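Local coordinates for protein L-tyrosine isonitrile synthase (Pseudomonas aeruginosa, PDB 3E59) that converts the amino group of L-tyrosine into an isonitrile, taking the carbon from ribulose 5-phosphate, in the biosynthesis of paerucumarin, at residues Pro12-Leu16 / Gln46-Ala51. Sequence-based numbering, arbitrary orientation.
Sequences PARVL and QLPRIA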
ATOM      1  N   PRO A  12       9.972 -20.203 -11.156  1.00 50.01           N
ATOM      2  CA  PRO A  12       9.497 -19.642  -9.882  1.00 48.52           C
ATOM      3  C   PRO A  12      10.529 -18.779  -9.151  1.00 47.25           C
ATOM      4  O   PRO A  12      10.173 -17.723  -8.628  1.00 45.41           O
ATOM      5  CB  PRO A  12       9.150 -20.881  -9.054  1.00 49.40           C
ATOM      6  CG  PRO A  12       8.852 -21.930 -10.061  1.00 50.39           C
ATOM      7  CD  PRO A  12       9.820 -21.671 -11.175  1.00 49.74           C
ATOM      8  N   ALA A  13      11.789 -19.215  -9.125  1.00 45.33           N
ATOM      9  CA  ALA A  13      12.845 -18.446  -8.455  1.00 46.08           C
ATOM     10  C   ALA A  13      13.201 -17.150  -9.191  1.00 43.34           C
ATOM     11  O   ALA A  13      13.646 -16.186  -8.566  1.00 43.80           O
ATOM     12  CB  ALA A  13      14.094 -19.300  -8.244  1.00 47.47           C
ATOM     13  N   ARG A  14      13.003 -17.142 -10.507  1.00 42.25           N
ATOM     14  CA  ARG A  14      13.253 -15.958 -11.333  1.00 45.72           C
ATOM     15  C   ARG A  14      12.178 -14.897 -11.070  1.00 43.43           C
ATOM     16  O   ARG A  14      12.475 -13.708 -11.009  1.00 43.37           O
ATOM     17  CB  ARG A  14      13.286 -16.320 -12.822  1.00 45.09           C
ATOM     18  CG  ARG A  14      14.531 -17.088 -13.269  1.00 50.36           C
ATOM     19  CD  ARG A  14      14.514 -17.339 -14.781  1.00 51.55           C
ATOM     20  NE  ARG A  14      14.605 -16.094 -15.549  1.00 55.90           N
ATOM     21  CZ  ARG A  14      14.561 -16.016 -16.879  1.00 57.63           C
ATOM     22  NH1 ARG A  14      14.420 -17.113 -17.620  1.00 58.51           N
ATOM     23  NH2 ARG A  14      14.653 -14.831 -17.472  1.00 58.11           N
ATOM     24  N   VAL A  15      10.929 -15.339 -10.909  1.00 44.36           N
ATOM     25  CA  VAL A  15       9.842 -14.432 -10.522  1.00 42.76           C
ATOM     26  C   VAL A  15      10.206 -13.780  -9.196  1.00 41.70           C
ATOM     27  O   VAL A  15      10.169 -12.553  -9.067  1.00 40.87           O
ATOM     28  CB  VAL A  15       8.464 -15.159 -10.436  1.00 43.09           C
ATOM     29  CG1 VAL A  15       7.361 -14.206  -9.941  1.00 41.55           C
ATOM     30  CG2 VAL A  15       8.079 -15.745 -11.795  1.00 43.10           C
ATOM     31  N   LEU A  16      10.596 -14.606  -8.228  1.00 41.74           N
ATOM     32  CA  LEU A  16      10.865 -14.128  -6.874  1.00 41.83           C
ATOM     33  C   LEU A  16      12.038 -13.153  -6.866  1.00 41.71           C
ATOM     34  O   LEU A  16      11.981 -12.116  -6.208  1.00 42.64           O
ATOM     35  CB  LEU A  16      11.115 -15.308  -5.911  1.00 39.90           C
ATOM     36  CG  LEU A  16      11.360 -14.942  -4.437  1.00 41.31           C
ATOM     37  CD1 LEU A  16      10.184 -14.175  -3.814  1.00 37.58           C
ATOM     38  CD2 LEU A  16      11.686 -16.179  -3.613  1.00 40.53           C
ATOM     39  N   GLN A  46       7.202 -18.196  -0.405  1.00 39.06           N
ATOM     40  CA  GLN A  46       6.681 -17.630  -1.645  1.00 37.51           C
ATOM     41  C   GLN A  46       6.797 -18.550  -2.842  1.00 36.27           C
ATOM     42  O   GLN A  46       5.909 -18.551  -3.695  1.00 34.74           O
ATOM     43  CB  GLN A  46       7.341 -16.279  -1.951  1.00 36.54           C
ATOM     44  CG  GLN A  46       7.139 -15.209  -0.852  1.00 38.22           C
ATOM     45  CD  GLN A  46       5.670 -14.813  -0.628  1.00 38.80           C
ATOM     46  OE1 GLN A  46       4.807 -15.031  -1.486  1.00 38.56           O
ATOM     47  NE2 GLN A  46       5.392 -14.215   0.535  1.00 37.56           N
ATOM     48  N   LEU A  47       7.884 -19.318  -2.906  1.00 36.41           N
ATOM     49  CA  LEU A  47       8.194 -20.145  -4.086  1.00 40.63           C
ATOM     50  C   LEU A  47       7.145 -21.199  -4.493  1.00 41.19           C
ATOM     51  O   LEU A  47       6.799 -21.294  -5.670  1.00 41.90           O
ATOM     52  CB  LEU A  47       9.604 -20.774  -4.018  1.00 39.39           C
ATOM     53  CG  LEU A  47      10.790 -19.885  -4.434  1.00 42.00           C
ATOM     54  CD1 LEU A  47      12.052 -20.700  -4.672  1.00 41.17           C
ATOM     55  CD2 LEU A  47      10.460 -19.089  -5.689  1.00 39.63           C
ATOM     56  N   PRO A  48       6.639 -22.001  -3.533  1.00 44.33           N
ATOM     57  CA  PRO A  48       5.582 -22.925  -3.975  1.00 42.74           C
ATOM     58  C   PRO A  48       4.289 -22.200  -4.372  1.00 43.48           C
ATOM     59  O   PRO A  48       3.538 -22.723  -5.189  1.00 44.25           O
ATOM     60  CB  PRO A  48       5.357 -23.831  -2.765  1.00 43.67           C
ATOM     61  CG  PRO A  48       5.927 -23.122  -1.609  1.00 45.72           C
ATOM     62  CD  PRO A  48       6.952 -22.143  -2.099  1.00 44.22           C
ATOM     63  N   ARG A  49       4.053 -21.003  -3.820  1.00 43.06           N
ATOM     64  CA  ARG A  49       2.856 -20.206  -4.139  1.00 42.23           C
ATOM     65  C   ARG A  49       2.891 -19.687  -5.585  1.00 42.66           C
ATOM     66  O   ARG A  49       1.886 -19.763  -6.304  1.00 42.14           O
ATOM     67  CB  ARG A  49       2.667 -19.045  -3.143  1.00 42.37           C
ATOM     68  CG  ARG A  49       2.318 -19.478  -1.722  1.00 41.93           C
ATOM     69  CD  ARG A  49       2.061 -18.276  -0.798  1.00 42.93           C
ATOM     70  NE  ARG A  49       0.834 -17.547  -1.138  1.00 45.21           N
ATOM     71  CZ  ARG A  49      -0.402 -17.999  -0.918  1.00 45.53           C
ATOM     72  NH1 ARG A  49      -0.606 -19.186  -0.358  1.00 45.77           N
ATOM     73  NH2 ARG A  49      -1.442 -17.261  -1.267  1.00 46.34           N
ATOM     74  N   ILE A  50       4.052 -19.168  -5.994  1.00 41.07           N
ATOM     75  CA  ILE A  50       4.293 -18.742  -7.374  1.00 40.46           C
ATOM     76  C   ILE A  50       4.260 -19.962  -8.288  1.00 40.77           C
ATOM     77  O   ILE A  50       3.652 -19.927  -9.359  1.00 41.09           O
ATOM     78  CB  ILE A  50       5.666 -18.025  -7.528  1.00 38.56           C
ATOM     79  CG1 ILE A  50       5.692 -16.710  -6.739  1.00 38.85           C
ATOM     80  CG2 ILE A  50       6.005 -17.793  -9.008  1.00 36.73           C
ATOM     81  CD1 ILE A  50       7.080 -16.173  -6.496  1.00 38.10           C
ATOM     82  N   ALA A  51       4.917 -21.034  -7.847  1.00 41.14           N
ATOM     83  CA  ALA A  51       5.038 -22.263  -8.633  1.00 40.92           C
ATOM     84  C   ALA A  51       3.673 -22.894  -8.946  1.00 41.17           C
ATOM     85  O   ALA A  51       3.513 -23.546  -9.969  1.00 43.13           O
ATOM     86  CB  ALA A  51       5.948 -23.259  -7.925  1.00 41.87           C
TER
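Leu-47 drops one methyl, CD2, onto the backbone of the first turn of helix 11-20: CD2 lies 3.3 Å from Pro-12 O, the shortest approach between 12-16 and 46-51. That carbonyl accepts the helical hydrogen bond from Leu-16 N, and the methyl packs against the peptide. The same CD2 also meets Leu-16 CD2 at 3.8 Å, the two leucine side chains crossing at about a right angle.

The tight part of the contact continues toward the protein interior. Leu-16 holds CG anti to its backbone N (chi1 -178°), which carries the isobutyl group across to helix 35-55; its CD1 rests on Gln-46 CB at 4.0 Å. Beyond that carbon Gln-46 bends away, and its NE2 donates to Leu-264 O. Ile-50 fills the space beside Val-15, the two branched chains sliding past each other in opposite directions. Its CG2 touches Val-15 CB at 3.9 Å and lies about as far from both valine methyls, while CD1 reaches Val-15 CG1.

The other side faces solvent more. Ala-13, whose CB points away from 46-51, is the loose point, its CB coming no closer than 4.3 Å to Leu-47 CD1, whereas Pro-12 CG packs on Ala-51 CB at 3.8 Å; all four residues are partly exposed.

The short segment axes come within 9.1 Å and cross at 114°, the contact being van der Waals packing supplied nearly all by apolar side chains. Val-15 also touches Ile-100 and Phe-103 of helix 84-103, and Ile-50 lies on Ile-252 of strand 252-255 in the parallel sheet. This is steeply crossed helix-helix packing, joining the N-terminal helix to a helix that covers the parallel sheet of an alpha/beta fold.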